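Local coordinates for protein aminoacyl-tRNA synthetase (Cryptosporidium parvum, PDB 5F9Y) that probably activates proline with ATP and attaches it to its cognate tRNA, as a class II prolyl-tRNA synthetase, at residues A241-L246 with T271-T276; I118-T123 with S151-E156; G47-R52 with I164-F169. All blocks are in the same frame, centred on the assembly; numbering follows the deposited sequence.

In the fold
From the N terminus, segment 47-52 is joined by interaction 3 to 164-169, with 111 residues in between, closing the longest of the three loops. Interaction 2 (118-123 with 151-156) is nested inside that loop and ties the end of strand 113-120, in a three-stranded antiparallel sheet, to the end of strand 144-153. Backbone pairing of strands 144-153 and 168-178 puts interactions 2 and 3 in direct touch. Interaction 1 follows in series, pairing strands 236-247 and 265-276; the latter lies beside 168-178, and Thr276 packs on Phe169. All three reach AMP, while interactions 1 and 2 also touch the bound proline.

Interaction 1: A241-L246 with T271-T276; sequences ATSHLL and TSWGLT. With PRO (proline), chain C; AMP (adenosine monophosphate), chain D.
In the antiparallel sheet that floors the class II active site, His244 and Ser272 form a hydrogen-bonded pair whose side chains lie on the face carrying the bound proline. His244 N donates to Ser272 O at 2.7 Å, and Ser272 N returns a bond to His244 O at 3.1 Å. At the next hydrogen-bonded pair, Gly274 N donates to Thr242 O at 3.3 Å. Segment 271-276 fits the family's motif 3 strand, which runs into a helix. The imidazole of His244 sits with CG anti to the carbonyl carbon (chi1 -46°), which brings NE2 to the proline carboxylate: NE2 donates to PRO OXT at 3.1 Å with an N-H...O angle of 153°, the acceptor lying at the ring edge. ND1 is hydrogen-bonded to Thr224 OG1, so both ring nitrogens are engaged. Ser272 OG comes within 3.5 Å of His244 CD2 but bonds to Glu125 OE2, which also binds the proline ligand. Leu246 CD1 packs against the same serine. At Gly274 no side chain intervenes, and the ligand ring settles on the strand with PRO CG 3.5 Å from Trp273 C. Beyond it, Thr276 OG1 donates to AMP N3 at 3.0 Å. A single strand pair thus supplies a fixed N-H for the amino acid carboxylate, a bare backbone surface for its ring and a hydroxyl for adenine.

Interaction 2: I118-T123 with S151-E156; sequences IAIRPT and SIVRWE. With PRO (proline), chain C; AMP (adenosine monophosphate), chain D.
Pro122 O is gripped side-on by two nitrogens of Arg154, NH2 at 3.0 Å and NE at 3.1 Å. Both donors approach from the same face of the carbonyl, tilted out of its plane by 32° and 24°, whereas the oxygen itself lies close to the plane of the guanidinium. The extended chain of Arg154, from CG to NE, carries the group alongside Pro122, and Pro122 CB rests on Arg154 CG at 4.0 Å. With one edge tied to the loop, the guanidinium is fixed in rotation and turns two further N-H groups to the ligands: NH2 donates to PRO O at 3.2 Å and NH1 to AMP O2P at 3.2 Å. The positive charge probably offsets the repulsion between carboxylate and phosphate. Arg154, just past the end of strand 144-153 and followed by Trp155 and Glu156, matches the conserved arginine of class II motif 2, and segment 118-123 leaves a small antiparallel sheet and leads to helix 125-135, whose first residue, Glu125, also binds the proline. The touching parts of the two segments run almost perpendicular, 96° apart, so the contact joins a loop to a strand end and makes no sheet pairing. Ile152 reaches the loop with both branches, CG2 beside the gripped Pro122 O and CD1 3.6 Å from Arg121 O. The same CD1 meets Arg121 CG at 4.0 Å, the two side chains crossing at about a right angle. Farther from the ligands, Ile120 CG2 makes an apolar contact with Val153 CG2 at 3.7 Å.

Interaction 3: G47-R52 with I164-F169; sequences GCYILR and IRTREF. With AMP (adenosine monophosphate), chain D.
Thr166 points its methyl at the ring edge of Tyr49, with CG2 3.5 Å from CD2 and near the ring plane. The threonine's other branch turns back to its own segment: OG1, set between the backbone N and the carbonyl carbon (chi1 67°), donates to Glu168 O at 2.7 Å and so braces the bend of 164-169. Next along, Arg167 lays its aliphatic chain over Gly47, CG lying 3.7 Å from Gly47 CA, and its guanidinium goes on to a cation-pi contact with Trp155. The single direct hydrogen bond across the segments is Arg167 N to Gly47 O at 2.9 Å, with the donor well above the carbonyl plane (45° out of it). A water between Tyr49 N and Glu168 O adds an indirect link beside it. Segment 164-169, which fits the motif 2 loop of class II synthetases, also reads the nucleotide. Thr166 N donates almost straight (171°) to AMP N1 at 3.1 Å, and AMP N6 makes a weak bond to Thr166 O. The Phe169 ring presents a face to the base, with AMP C4 4.2 Å above its plane and over its centre. Because the backbone of Thr166 offers a donor to N1 and an acceptor to the amino group, the pattern suits adenine, and contacts from Gly47 and Tyr49 probably limit the movement of those backbone groups.

Interaction 1: A241-L246 with T271-T276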
loop_
_atom_site.group_PDB
_atom_site.type_symbol
_atom_site.label_atom_id
_atom_site.label_comp_id
_atom_site.label_asym_id
_atom_site.label_seq_id
_atom_site.Cartn_x
_atom_site.Cartn_y
_atom_site.Cartn_z
ATOM N N ALA A 241 -6.209 -1.525 2.566
ATOM C CA ALA A 241 -6.843 -0.334 3.116
ATOM C C ALA A 241 -8.290 -0.663 3.442
ATOM O O ALA A 241 -8.849 -1.640 2.939
ATOM C CB ALA A 241 -6.757 0.848 2.145
ATOM N N THR A 242 -8.894 0.169 4.290
ATOM C CA THR A 242 -10.251 -0.057 4.768
ATOM C C THR A 242 -11.066 1.226 4.698
ATOM O O THR A 242 -10.544 2.329 4.879
ATOM C CB THR A 242 -10.266 -0.581 6.210
ATOM O OG1 THR A 242 -9.408 0.231 7.024
ATOM C CG2 THR A 242 -9.799 -2.026 6.261
ATOM N N SER A 243 -12.366 1.061 4.446
ATOM C CA SER A 243 -13.319 2.167 4.391
ATOM C C SER A 243 -14.577 1.723 5.124
ATOM O O SER A 243 -15.289 0.833 4.649
ATOM C CB SER A 243 -13.629 2.556 2.944
ATOM O OG SER A 243 -14.485 3.684 2.887
ATOM N N HIS A 244 -14.856 2.339 6.271
ATOM C CA HIS A 244 -15.898 1.876 7.181
ATOM C C HIS A 244 -17.158 2.722 7.050
ATOM O O HIS A 244 -17.088 3.956 7.060
ATOM C CB HIS A 244 -15.412 1.917 8.630
ATOM C CG HIS A 244 -14.044 1.348 8.826
ATOM N ND1 HIS A 244 -13.780 -0.002 8.741
ATOM C CD2 HIS A 244 -12.862 1.946 9.105
ATOM C CE1 HIS A 244 -12.494 -0.211 8.957
ATOM N NE2 HIS A 244 -11.914 0.955 9.181
ATOM N N LEU A 245 -18.306 2.057 6.947
ATOM C CA LEU A 245 -19.602 2.710 7.111
ATOM C C LEU A 245 -19.991 2.572 8.577
ATOM O O LEU A 245 -20.463 1.519 9.010
ATOM C CB LEU A 245 -20.652 2.095 6.192
ATOM C CG LEU A 245 -22.081 2.602 6.416
ATOM C CD1 LEU A 245 -22.191 4.087 6.090
ATOM C CD2 LEU A 245 -23.085 1.791 5.609
ATOM N N LEU A 246 -19.774 3.636 9.353
ATOM C CA LEU A 246 -20.061 3.575 10.780
ATOM C C LEU A 246 -21.554 3.623 11.074
ATOM O O LEU A 246 -21.973 3.194 12.154
ATOM C CB LEU A 246 -19.349 4.716 11.509
ATOM C CG LEU A 246 -17.830 4.755 11.339
ATOM C CD1 LEU A 246 -17.233 5.922 12.106
ATOM C CD2 LEU A 246 -17.207 3.441 11.783
ATOM N N THR A 271 -18.870 7.946 8.449
ATOM C CA THR A 271 -17.905 7.049 7.835
ATOM C C THR A 271 -16.512 7.398 8.339
ATOM O O THR A 271 -16.246 8.528 8.758
ATOM C CB THR A 271 -17.915 7.131 6.297
ATOM O OG1 THR A 271 -17.246 8.326 5.879
ATOM C CG2 THR A 271 -19.337 7.133 5.751
ATOM N N SER A 272 -15.620 6.411 8.292
ATOM C CA SER A 272 -14.214 6.631 8.593
ATOM C C SER A 272 -13.388 5.705 7.713
ATOM O O SER A 272 -13.781 4.562 7.464
ATOM C CB SER A 272 -13.899 6.394 10.076
ATOM O OG SER A 272 -13.934 5.016 10.401
ATOM N N TRP A 273 -12.250 6.208 7.236
ATOM C CA TRP A 273 -11.436 5.490 6.267
ATOM C C TRP A 273 -9.976 5.887 6.442
ATOM O O TRP A 273 -9.667 7.041 6.751
ATOM C CB TRP A 273 -11.908 5.764 4.832
ATOM C CG TRP A 273 -12.619 7.084 4.672
ATOM C CD1 TRP A 273 -13.924 7.351 4.970
ATOM C CD2 TRP A 273 -12.065 8.307 4.172
ATOM N NE1 TRP A 273 -14.213 8.665 4.695
ATOM C CE2 TRP A 273 -13.090 9.273 4.202
ATOM C CE3 TRP A 273 -10.803 8.681 3.704
ATOM C CZ2 TRP A 273 -12.892 10.588 3.782
ATOM C CZ3 TRP A 273 -10.607 9.986 3.288
ATOM C CH2 TRP A 273 -11.646 10.923 3.330
ATOM N N GLY A 274 -9.086 4.925 6.238
ATOM C CA GLY A 274 -7.673 5.138 6.496
ATOM C C GLY A 274 -6.797 4.397 5.512
ATOM O O GLY A 274 -7.159 3.331 5.006
ATOM N N LEU A 275 -5.630 4.980 5.235
ATOM C CA LEU A 275 -4.600 4.362 4.406
ATOM C C LEU A 275 -3.242 4.679 5.012
ATOM O O LEU A 275 -2.937 5.845 5.275
ATOM C CB LEU A 275 -4.663 4.866 2.960
ATOM C CG LEU A 275 -3.536 4.410 2.029
ATOM C CD1 LEU A 275 -3.603 2.913 1.802
ATOM C CD2 LEU A 275 -3.598 5.155 0.708
ATOM N N THR A 276 -2.429 3.649 5.228
ATOM C CA THR A 276 -1.175 3.781 5.957
ATOM C C THR A 276 0.013 3.525 5.036
ATOM O O THR A 276 -0.135 3.211 3.851
ATOM C CB THR A 276 -1.144 2.823 7.149
ATOM O OG1 THR A 276 -0.972 1.480 6.678
ATOM C CG2 THR A 276 -2.443 2.910 7.934
HETATM N N PRO C . -10.360 4.671 11.822
HETATM C CA PRO C . -10.393 3.488 10.957
HETATM C C PRO C . -9.394 2.421 11.390
HETATM O O PRO C . -8.744 2.553 12.426
HETATM C CB PRO C . -10.031 4.049 9.576
HETATM C CG PRO C . -9.327 5.331 9.853
HETATM C CD PRO C . -9.970 5.883 11.084
HETATM O OXT PRO C . -9.222 1.404 10.718
HETATM P P AMP D . -7.243 -2.344 10.977
HETATM O O1P AMP D . -8.575 -3.005 10.719
HETATM O O2P AMP D . -7.155 -1.624 12.302
HETATM O O3P AMP D . -6.042 -3.203 10.660
HETATM O "O5'" AMP D . -7.184 -1.167 9.903
HETATM C "C5'" AMP D . -6.295 -0.068 10.073
HETATM C "C4'" AMP D . -5.474 0.195 8.835
HETATM O "O4'" AMP D . -4.101 0.446 9.233
HETATM C "C3'" AMP D . -5.419 -0.943 7.824
HETATM O "O3'" AMP D . -5.259 -0.407 6.511
HETATM C "C2'" AMP D . -4.152 -1.690 8.228
HETATM O "O2'" AMP D . -3.557 -2.438 7.189
HETATM C "C1'" AMP D . -3.247 -0.549 8.697
HETATM N N9 AMP D . -2.308 -0.938 9.750
HETATM C C8 AMP D . -2.663 -1.511 10.916
HETATM N N7 AMP D . -1.582 -1.757 11.695
HETATM C C5 AMP D . -0.498 -1.334 11.020
HETATM C C6 AMP D . 0.960 -1.300 11.271
HETATM N N6 AMP D . 1.474 -1.779 12.429
HETATM N N1 AMP D . 1.753 -0.776 10.310
HETATM C C2 AMP D . 1.244 -0.300 9.158
HETATM N N3 AMP D . -0.069 -0.300 8.863
HETATM C C4 AMP D . -0.979 -0.798 9.736
#

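Interaction 2: I118-T123 with S151-E156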
loop_
_atom_site.group_PDB
_atom_site.type_symbol
_atom_site.label_atom_id
_atom_site.label_comp_id
_atom_site.label_asym_id
_atom_site.label_seq_id
_atom_site.Cartn_x
_atom_site.Cartn_y
_atom_site.Cartn_z
ATOM N N ILE A 118 -2.415 10.044 30.150
ATOM C CA ILE A 118 -3.012 10.299 28.853
ATOM C C ILE A 118 -2.420 9.321 27.848
ATOM O O ILE A 118 -1.329 8.775 28.034
ATOM C CB ILE A 118 -2.808 11.761 28.398
ATOM C CG1 ILE A 118 -1.320 12.104 28.359
ATOM C CG2 ILE A 118 -3.547 12.716 29.323
ATOM C CD1 ILE A 118 -1.042 13.535 27.959
ATOM N N ALA A 119 -3.148 9.098 26.756
ATOM C CA ALA A 119 -2.803 8.074 25.785
ATOM C C ALA A 119 -2.459 8.691 24.438
ATOM O O ALA A 119 -3.025 9.713 24.038
ATOM C CB ALA A 119 -3.951 7.076 25.605
ATOM N N ILE A 120 -1.523 8.054 23.740
ATOM C CA ILE A 120 -1.225 8.406 22.358
ATOM C C ILE A 120 -2.281 7.778 21.461
ATOM O O ILE A 120 -2.651 6.610 21.634
ATOM C CB ILE A 120 0.193 7.947 21.975
ATOM C CG1 ILE A 120 1.227 8.563 22.918
ATOM C CG2 ILE A 120 0.504 8.318 20.532
ATOM C CD1 ILE A 120 2.651 8.163 22.601
ATOM N N ARG A 121 -2.769 8.553 20.501
ATOM C CA ARG A 121 -3.919 8.153 19.700
ATOM C C ARG A 121 -3.617 6.919 18.856
ATOM O O ARG A 121 -2.663 6.936 18.062
ATOM C CB ARG A 121 -4.355 9.309 18.800
ATOM C CG ARG A 121 -3.215 9.949 18.018
ATOM C CD ARG A 121 -3.705 11.021 17.064
ATOM N NE ARG A 121 -2.592 11.794 16.522
ATOM C CZ ARG A 121 -2.731 12.899 15.798
ATOM N NH1 ARG A 121 -3.942 13.367 15.525
ATOM N NH2 ARG A 121 -1.659 13.538 15.352
ATOM N N PRO A 122 -4.373 5.827 19.007
ATOM C CA PRO A 122 -4.350 4.777 17.983
ATOM C C PRO A 122 -5.290 5.074 16.832
ATOM O O PRO A 122 -5.146 4.472 15.759
ATOM C CB PRO A 122 -4.793 3.530 18.755
ATOM C CG PRO A 122 -5.725 4.076 19.793
ATOM C CD PRO A 122 -5.212 5.455 20.161
ATOM N N THR A 123 -6.242 5.978 17.039
ATOM C CA THR A 123 -7.198 6.443 16.044
ATOM C C THR A 123 -7.873 7.673 16.636
ATOM O O THR A 123 -7.734 7.959 17.828
ATOM C CB THR A 123 -8.220 5.362 15.677
ATOM O OG1 THR A 123 -9.089 5.851 14.650
ATOM C CG2 THR A 123 -9.043 4.971 16.897
ATOM N N SER A 151 0.752 10.751 12.263
ATOM C CA SER A 151 1.326 9.473 12.652
ATOM C C SER A 151 0.469 8.828 13.733
ATOM O O SER A 151 -0.224 9.509 14.493
ATOM C CB SER A 151 2.762 9.648 13.154
ATOM O OG SER A 151 2.814 10.537 14.256
ATOM N N ILE A 152 0.521 7.501 13.791
ATOM C CA ILE A 152 -0.263 6.713 14.733
ATOM C C ILE A 152 0.660 5.718 15.419
ATOM O O ILE A 152 1.522 5.111 14.774
ATOM C CB ILE A 152 -1.427 5.984 14.029
ATOM C CG1 ILE A 152 -2.458 6.993 13.532
ATOM C CG2 ILE A 152 -2.086 4.978 14.960
ATOM C CD1 ILE A 152 -3.175 7.731 14.636
ATOM N N VAL A 153 0.482 5.556 16.727
ATOM C CA VAL A 153 1.245 4.602 17.522
ATOM C C VAL A 153 0.315 3.471 17.937
ATOM O O VAL A 153 -0.758 3.715 18.503
ATOM C CB VAL A 153 1.882 5.274 18.751
ATOM C CG1 VAL A 153 2.617 4.245 19.595
ATOM C CG2 VAL A 153 2.822 6.390 18.317
ATOM N N ARG A 154 0.722 2.237 17.645
ATOM C CA ARG A 154 0.006 1.040 18.083
ATOM C C ARG A 154 1.047 0.006 18.486
ATOM O O ARG A 154 1.803 -0.476 17.637
ATOM C CB ARG A 154 -0.908 0.493 16.986
ATOM C CG ARG A 154 -2.121 1.357 16.683
ATOM C CD ARG A 154 -2.982 0.728 15.601
ATOM N NE ARG A 154 -4.098 1.588 15.219
ATOM C CZ ARG A 154 -4.970 1.297 14.259
ATOM N NH1 ARG A 154 -4.855 0.164 13.579
ATOM N NH2 ARG A 154 -5.956 2.137 13.977
ATOM N N TRP A 155 1.089 -0.334 19.772
ATOM C CA TRP A 155 2.081 -1.274 20.290
ATOM C C TRP A 155 1.642 -2.686 19.920
ATOM O O TRP A 155 0.960 -3.372 20.682
ATOM C CB TRP A 155 2.247 -1.108 21.795
ATOM C CG TRP A 155 3.677 -1.163 22.245
ATOM C CD1 TRP A 155 4.300 -2.199 22.879
ATOM C CD2 TRP A 155 4.666 -0.138 22.085
ATOM N NE1 TRP A 155 5.613 -1.880 23.128
ATOM C CE2 TRP A 155 5.863 -0.621 22.649
ATOM C CE3 TRP A 155 4.653 1.141 21.521
ATOM C CZ2 TRP A 155 7.036 0.131 22.667
ATOM C CZ3 TRP A 155 5.820 1.886 21.539
ATOM C CH2 TRP A 155 6.995 1.378 22.107
ATOM N N GLU A 156 2.043 -3.124 18.728
ATOM C CA GLU A 156 1.653 -4.439 18.240
ATOM C C GLU A 156 2.394 -5.536 18.994
ATOM O O GLU A 156 3.587 -5.418 19.284
ATOM C CB GLU A 156 1.931 -4.552 16.740
HETATM N N PRO C . -10.360 4.671 11.822
HETATM C CA PRO C . -10.393 3.488 10.957
HETATM C C PRO C . -9.394 2.421 11.390
HETATM O O PRO C . -8.744 2.553 12.426
HETATM C CB PRO C . -10.031 4.049 9.576
HETATM C CG PRO C . -9.327 5.331 9.853
HETATM C CD PRO C . -9.970 5.883 11.084
HETATM O OXT PRO C . -9.222 1.404 10.718
HETATM P P AMP D . -7.243 -2.344 10.977
HETATM O O1P AMP D . -8.575 -3.005 10.719
HETATM O O2P AMP D . -7.155 -1.624 12.302
HETATM O O3P AMP D . -6.042 -3.203 10.660
HETATM O "O5'" AMP D . -7.184 -1.167 9.903
HETATM C "C5'" AMP D . -6.295 -0.068 10.073
HETATM C "C4'" AMP D . -5.474 0.195 8.835
HETATM O "O4'" AMP D . -4.101 0.446 9.233
HETATM C "C3'" AMP D . -5.419 -0.943 7.824
HETATM O "O3'" AMP D . -5.259 -0.407 6.511
HETATM C "C2'" AMP D . -4.152 -1.690 8.228
HETATM O "O2'" AMP D . -3.557 -2.438 7.189
HETATM C "C1'" AMP D . -3.247 -0.549 8.697
HETATM N N9 AMP D . -2.308 -0.938 9.750
HETATM C C8 AMP D . -2.663 -1.511 10.916
HETATM N N7 AMP D . -1.582 -1.757 11.695
HETATM C C5 AMP D . -0.498 -1.334 11.020
HETATM C C6 AMP D . 0.960 -1.300 11.271
HETATM N N6 AMP D . 1.474 -1.779 12.429
HETATM N N1 AMP D . 1.753 -0.776 10.310
HETATM C C2 AMP D . 1.244 -0.300 9.158
HETATM N N3 AMP D . -0.069 -0.300 8.863
HETATM C C4 AMP D . -0.979 -0.798 9.736
#

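Interaction 3: G47-R52 with I164-F169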
loop_
_atom_site.group_PDB
_atom_site.type_symbol
_atom_site.label_atom_id
_atom_site.label_comp_id
_atom_site.label_asym_id
_atom_site.label_seq_id
_atom_site.Cartn_x
_atom_site.Cartn_y
_atom_site.Cartn_z
ATOM N N GLY A 47 10.009 -2.196 16.433
ATOM C CA GLY A 47 8.807 -1.780 15.744
ATOM C C GLY A 47 8.881 -0.434 15.057
ATOM O O GLY A 47 8.042 -0.151 14.191
ATOM N N CYS A 48 9.848 0.408 15.407
ATOM C CA CYS A 48 10.000 1.723 14.803
ATOM C C CYS A 48 11.103 1.689 13.755
ATOM O O CYS A 48 12.110 0.994 13.918
ATOM C CB CYS A 48 10.315 2.777 15.866
ATOM S SG CYS A 48 9.027 2.953 17.119
ATOM N N TYR A 49 10.906 2.441 12.674
ATOM C CA TYR A 49 11.844 2.447 11.563
ATOM C C TYR A 49 11.990 3.863 11.029
ATOM O O TYR A 49 11.066 4.678 11.116
ATOM C CB TYR A 49 11.394 1.498 10.444
ATOM C CG TYR A 49 11.132 0.089 10.925
ATOM C CD1 TYR A 49 12.181 -0.791 11.160
ATOM C CD2 TYR A 49 9.839 -0.359 11.154
ATOM C CE1 TYR A 49 11.947 -2.078 11.604
ATOM C CE2 TYR A 49 9.596 -1.646 11.599
ATOM C CZ TYR A 49 10.654 -2.500 11.821
ATOM O OH TYR A 49 10.422 -3.782 12.264
ATOM N N ILE A 50 13.162 4.148 10.476
ATOM C CA ILE A 50 13.468 5.461 9.922
ATOM C C ILE A 50 13.148 5.450 8.434
ATOM O O ILE A 50 13.696 4.640 7.678
ATOM C CB ILE A 50 14.936 5.837 10.165
ATOM C CG1 ILE A 50 15.200 6.006 11.661
ATOM C CG2 ILE A 50 15.294 7.099 9.394
ATOM C CD1 ILE A 50 16.639 6.301 11.988
ATOM N N LEU A 51 12.264 6.350 8.011
ATOM C CA LEU A 51 11.913 6.494 6.600
ATOM C C LEU A 51 12.919 7.440 5.958
ATOM O O LEU A 51 12.808 8.662 6.083
ATOM C CB LEU A 51 10.485 7.001 6.445
ATOM C CG LEU A 51 9.393 6.093 7.012
ATOM C CD1 LEU A 51 8.012 6.679 6.751
ATOM C CD2 LEU A 51 9.503 4.693 6.427
ATOM N N ARG A 52 13.909 6.871 5.273
ATOM C CA ARG A 52 14.918 7.663 4.593
ATOM C C ARG A 52 14.318 8.326 3.351
ATOM O O ARG A 52 13.251 7.923 2.878
ATOM C CB ARG A 52 16.110 6.781 4.228
ATOM C CG ARG A 52 16.825 6.203 5.443
ATOM C CD ARG A 52 18.099 5.470 5.060
ATOM N NE ARG A 52 19.143 6.379 4.595
ATOM C CZ ARG A 52 20.362 5.990 4.237
ATOM N NH1 ARG A 52 20.693 4.706 4.290
ATOM N NH2 ARG A 52 21.254 6.882 3.825
ATOM N N ILE A 164 4.849 -2.978 6.690
ATOM C CA ILE A 164 3.633 -3.779 6.803
ATOM C C ILE A 164 3.054 -3.687 8.212
ATOM O O ILE A 164 1.858 -3.429 8.391
ATOM C CB ILE A 164 3.901 -5.241 6.399
ATOM C CG1 ILE A 164 3.946 -5.391 4.875
ATOM C CG2 ILE A 164 2.826 -6.150 6.964
ATOM C CD1 ILE A 164 5.234 -4.932 4.234
ATOM N N ARG A 165 3.888 -3.900 9.232
ATOM C CA ARG A 165 3.436 -3.876 10.628
ATOM C C ARG A 165 4.498 -3.162 11.464
ATOM O O ARG A 165 5.456 -3.782 11.933
ATOM C CB ARG A 165 3.165 -5.284 11.145
ATOM N N THR A 166 4.317 -1.855 11.649
ATOM C CA THR A 166 5.208 -1.038 12.457
ATOM C C THR A 166 4.456 -0.495 13.665
ATOM O O THR A 166 3.234 -0.321 13.627
ATOM C CB THR A 166 5.793 0.128 11.646
ATOM O OG1 THR A 166 4.752 1.054 11.311
ATOM C CG2 THR A 166 6.428 -0.383 10.367
ATOM N N ARG A 167 5.197 -0.224 14.742
ATOM C CA ARG A 167 4.564 0.308 15.945
ATOM C C ARG A 167 4.156 1.762 15.754
ATOM O O ARG A 167 3.103 2.187 16.246
ATOM C CB ARG A 167 5.495 0.155 17.145
ATOM C CG ARG A 167 5.649 -1.284 17.607
ATOM C CD ARG A 167 6.469 -1.372 18.878
ATOM N NE ARG A 167 6.715 -2.756 19.270
ATOM C CZ ARG A 167 7.588 -3.120 20.204
ATOM N NH1 ARG A 167 8.304 -2.202 20.838
ATOM N NH2 ARG A 167 7.749 -4.402 20.499
ATOM N N GLU A 168 4.971 2.541 15.053
ATOM C CA GLU A 168 4.586 3.868 14.596
ATOM C C GLU A 168 4.549 3.863 13.076
ATOM O O GLU A 168 5.474 3.360 12.429
ATOM C CB GLU A 168 5.548 4.946 15.094
ATOM C CG GLU A 168 5.105 6.352 14.708
ATOM C CD GLU A 168 6.201 7.387 14.845
ATOM O OE1 GLU A 168 7.332 7.024 15.234
ATOM O OE2 GLU A 168 5.929 8.572 14.558
ATOM N N PHE A 169 3.477 4.410 12.510
ATOM C CA PHE A 169 3.330 4.492 11.067
ATOM C C PHE A 169 2.629 5.791 10.701
ATOM O O PHE A 169 1.844 6.334 11.483
ATOM C CB PHE A 169 2.552 3.294 10.504
ATOM C CG PHE A 169 1.217 3.068 11.162
ATOM C CD1 PHE A 169 0.074 3.683 10.676
ATOM C CD2 PHE A 169 1.104 2.229 12.259
ATOM C CE1 PHE A 169 -1.151 3.472 11.276
ATOM C CE2 PHE A 169 -0.121 2.014 12.863
ATOM C CZ PHE A 169 -1.249 2.636 12.369
HETATM P P AMP D . -7.243 -2.344 10.977
HETATM O O1P AMP D . -8.575 -3.005 10.719
HETATM O O2P AMP D . -7.155 -1.624 12.302
HETATM O O3P AMP D . -6.042 -3.203 10.660
HETATM O "O5'" AMP D . -7.184 -1.167 9.903
HETATM C "C5'" AMP D . -6.295 -0.068 10.073
HETATM C "C4'" AMP D . -5.474 0.195 8.835
HETATM O "O4'" AMP D . -4.101 0.446 9.233
HETATM C "C3'" AMP D . -5.419 -0.943 7.824
HETATM O "O3'" AMP D . -5.259 -0.407 6.511
HETATM C "C2'" AMP D . -4.152 -1.690 8.228
HETATM O "O2'" AMP D . -3.557 -2.438 7.189
HETATM C "C1'" AMP D . -3.247 -0.549 8.697
HETATM N N9 AMP D . -2.308 -0.938 9.750
HETATM C C8 AMP D . -2.663 -1.511 10.916
HETATM N N7 AMP D . -1.582 -1.757 11.695
HETATM C C5 AMP D . -0.498 -1.334 11.020
HETATM C C6 AMP D . 0.960 -1.300 11.271
HETATM N N6 AMP D . 1.474 -1.779 12.429
HETATM N N1 AMP D . 1.753 -0.776 10.310
HETATM C C2 AMP D . 1.244 -0.300 9.158
HETATM N N3 AMP D . -0.069 -0.300 8.863
HETATM C C4 AMP D . -0.979 -0.798 9.736
HETATM O O HOH W 1 8.146 3.217 12.135
HETATM O O HOH W 2 8.776 5.583 12.719
#